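Local coordinates for protein metalloregulator ScaR (Streptococcus gordonii, PDB 3HRT) that probably acts as a homodimeric, metal-responsive transcriptional regulator of the DtxR/MntR family that binds DNA, at residues I78-V83 / A121-G126. Numbering follows the deposited sequence.
Sequences IEVFLV and ACPHGG. With CD (cadmium ion), chain D.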
ATOM      1  N   ILE A  78      -4.138   7.385   4.498  1.00 67.67           N
ATOM      2  CA  ILE A  78      -3.795   6.002   4.783  1.00 63.62           C
ATOM      3  C   ILE A  78      -4.481   5.514   6.060  1.00 71.20           C
ATOM      4  O   ILE A  78      -5.069   4.422   6.097  1.00 76.16           O
ATOM      5  CB  ILE A  78      -2.277   5.777   4.915  1.00 75.31           C
ATOM      6  CG1 ILE A  78      -1.576   6.006   3.571  1.00 73.17           C
ATOM      7  CG2 ILE A  78      -1.987   4.377   5.430  1.00 75.84           C
ATOM      8  CD1 ILE A  78      -2.226   5.304   2.406  1.00 64.45           C
ATOM      9  N   GLU A  79      -4.405   6.313   7.114  1.00 80.78           N
ATOM     10  CA  GLU A  79      -4.993   5.906   8.371  1.00 70.71           C
ATOM     11  C   GLU A  79      -6.468   5.694   8.227  1.00 71.02           C
ATOM     12  O   GLU A  79      -7.007   4.723   8.760  1.00 74.29           O
ATOM     13  CB  GLU A  79      -4.743   6.951   9.447  1.00 79.31           C
ATOM     14  CG  GLU A  79      -3.443   6.739  10.198  1.00 86.08           C
ATOM     15  CD  GLU A  79      -3.186   7.859  11.174  1.00 99.94           C
ATOM     16  OE1 GLU A  79      -3.868   8.894  11.008  1.00 98.97           O
ATOM     17  OE2 GLU A  79      -2.327   7.719  12.086  1.00105.20           O
ATOM     18  N   VAL A  80      -7.135   6.602   7.522  1.00 68.59           N
ATOM     19  CA  VAL A  80      -8.591   6.496   7.381  1.00 61.02           C
ATOM     20  C   VAL A  80      -8.971   5.193   6.689  1.00 66.24           C
ATOM     21  O   VAL A  80      -9.854   4.464   7.133  1.00 68.24           O
ATOM     22  CB  VAL A  80      -9.186   7.622   6.546  1.00 60.52           C
ATOM     23  CG1 VAL A  80     -10.654   7.285   6.181  1.00 59.15           C
ATOM     24  CG2 VAL A  80      -9.043   8.956   7.249  1.00 63.25           C
ATOM     25  N   PHE A  81      -8.287   4.915   5.590  1.00 73.84           N
ATOM     26  CA  PHE A  81      -8.512   3.681   4.853  1.00 66.36           C
ATOM     27  C   PHE A  81      -8.288   2.433   5.726  1.00 69.79           C
ATOM     28  O   PHE A  81      -9.178   1.597   5.830  1.00 73.03           O
ATOM     29  CB  PHE A  81      -7.668   3.659   3.553  1.00 65.45           C
ATOM     30  CG  PHE A  81      -7.602   2.305   2.889  1.00 69.83           C
ATOM     31  CD1 PHE A  81      -8.715   1.771   2.255  1.00 67.79           C
ATOM     32  CD2 PHE A  81      -6.438   1.564   2.913  1.00 67.29           C
ATOM     33  CE1 PHE A  81      -8.665   0.540   1.658  1.00 63.38           C
ATOM     34  CE2 PHE A  81      -6.385   0.325   2.321  1.00 60.45           C
ATOM     35  CZ  PHE A  81      -7.501  -0.189   1.697  1.00 61.88           C
ATOM     36  N   LEU A  82      -7.117   2.309   6.347  1.00 56.99           N
ATOM     37  CA  LEU A  82      -6.818   1.150   7.184  1.00 54.49           C
ATOM     38  C   LEU A  82      -7.821   0.940   8.300  1.00 64.93           C
ATOM     39  O   LEU A  82      -8.047  -0.184   8.744  1.00 71.52           O
ATOM     40  CB  LEU A  82      -5.437   1.259   7.799  1.00 55.73           C
ATOM     41  CG  LEU A  82      -4.346   1.532   6.771  1.00 58.40           C
ATOM     42  CD1 LEU A  82      -2.979   1.679   7.438  1.00 66.17           C
ATOM     43  CD2 LEU A  82      -4.334   0.409   5.729  1.00 65.15           C
ATOM     44  N   VAL A  83      -8.425   2.021   8.768  1.00 63.57           N
ATOM     45  CA  VAL A  83      -9.327   1.914   9.903  1.00 64.86           C
ATOM     46  C   VAL A  83     -10.775   1.746   9.474  1.00 66.35           C
ATOM     47  O   VAL A  83     -11.448   0.803   9.884  1.00 67.69           O
ATOM     48  CB  VAL A  83      -9.178   3.142  10.812  1.00 71.60           C
ATOM     49  CG1 VAL A  83     -10.270   3.195  11.849  1.00 63.65           C
ATOM     50  CG2 VAL A  83      -7.812   3.121  11.460  1.00 69.21           C
ATOM     51  N   ALA A 121     -11.009  14.724   7.802  1.00 72.37           N
ATOM     52  CA  ALA A 121     -10.324  14.498   9.062  1.00 71.70           C
ATOM     53  C   ALA A 121      -9.974  13.045   9.285  1.00 72.01           C
ATOM     54  O   ALA A 121     -10.802  12.157   9.036  1.00 75.51           O
ATOM     55  CB  ALA A 121     -11.181  14.994  10.196  1.00 74.47           C
ATOM     56  N   CYS A 122      -8.769  12.796   9.789  1.00 73.19           N
ATOM     57  CA  CYS A 122      -8.346  11.431  10.075  1.00 78.86           C
ATOM     58  C   CYS A 122      -9.072  10.908  11.318  1.00 91.29           C
ATOM     59  O   CYS A 122      -9.783  11.674  11.971  1.00 96.68           O
ATOM     60  CB  CYS A 122      -6.831  11.356  10.206  1.00 77.10           C
ATOM     61  SG  CYS A 122      -6.178  11.917  11.736  1.00 72.83           S
ATOM     62  N   PRO A 123      -8.930   9.606  11.647  1.00103.77           N
ATOM     63  CA  PRO A 123      -9.762   9.138  12.769  1.00105.27           C
ATOM     64  C   PRO A 123      -9.479   9.854  14.123  1.00102.23           C
ATOM     65  O   PRO A 123     -10.270   9.734  15.072  1.00111.39           O
ATOM     66  CB  PRO A 123      -9.420   7.634  12.870  1.00 99.57           C
ATOM     67  CG  PRO A 123      -8.608   7.290  11.680  1.00 79.00           C
ATOM     68  CD  PRO A 123      -7.973   8.572  11.205  1.00 93.35           C
ATOM     69  N   HIS A 124      -8.373  10.592  14.205  1.00 86.02           N
ATOM     70  CA  HIS A 124      -7.964  11.194  15.470  1.00 85.15           C
ATOM     71  C   HIS A 124      -8.270  12.672  15.603  1.00 80.54           C
ATOM     72  O   HIS A 124      -7.841  13.279  16.563  1.00 90.57           O
ATOM     73  CB  HIS A 124      -6.470  11.000  15.713  1.00 87.02           C
ATOM     74  CG  HIS A 124      -6.044   9.568  15.757  1.00 88.80           C
ATOM     75  ND1 HIS A 124      -5.059   9.062  14.935  1.00 96.55           N
ATOM     76  CD2 HIS A 124      -6.466   8.538  16.524  1.00 92.62           C
ATOM     77  CE1 HIS A 124      -4.893   7.778  15.196  1.00103.25           C
ATOM     78  NE2 HIS A 124      -5.736   7.435  16.156  1.00106.36           N
ATOM     79  N   GLY A 125      -8.987  13.253  14.648  1.00 67.83           N
ATOM     80  CA  GLY A 125      -9.332  14.668  14.695  1.00 62.60           C
ATOM     81  C   GLY A 125      -8.517  15.601  13.797  1.00 70.05           C
ATOM     82  O   GLY A 125      -8.963  16.729  13.498  1.00 71.36           O
ATOM     83  N   GLY A 126      -7.329  15.145  13.378  1.00 65.72           N
ATOM     84  CA  GLY A 126      -6.445  15.948  12.545  1.00 67.39           C
ATOM     85  C   GLY A 126      -7.110  16.233  11.218  1.00 71.72           C
ATOM     86  O   GLY A 126      -7.753  15.334  10.678  1.00 75.59           O
TER
HETATM   87 CD    CD D 501      -4.169  10.634  12.612  1.00 98.39          CD
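Glu79 and Cys122 meet through a cadmium ion that bridges the helix and the loop: Glu79 OE1 binds the metal at 2.4 Å and Cys122 SG at 2.5 Å. The carboxylate reaches it on an extended chain beyond CG (chi2 175°), with OE2 3.5 Å from the ion, so one oxygen carries the bond. A soft sulfur suits cadmium well. His124 flanks the ion, its ND1 2.9 Å away, farther than either bonded atom, with the metal at the edge of the ring and in its plane. The ring and the Glu79 carboxylate stand at 81° to each other. CG of His124, anti to the carbonyl carbon (chi1 -59°), points the ring's ND1 edge at the ion.

Beside the site, apolar groups fill the join. Val80 CG2 rests on Cys122 CA at 3.8 Å, and Pro123 CD packs against Glu79 CB. Farther along the helix, Val83 CG2 approaches Pro123 CG. The short, conformationally restricted proline ring presents CD and CG to these side chains.

Within the loop, a type I turn from Cys122 to Gly125 brings Cys122 and His124 to the ion. His124 N makes a long (3.6 Å) but fairly straight bond to Cys122 SG, probably helping to stabilise a metal-bound thiolate; Gly125 takes a positive phi, easy for glycine. Outside the segments, His75 makes a weak hydrogen bond to Glu79 OE2, and the Asp159 carboxylate lies close, a repulsion the metal would probably ease. Glu79, Cys122, His124 and Asp159 are all seen binding zinc in this protein, consistent with a metal site of DtxR/MntR-family regulators, here occupied by cadmium.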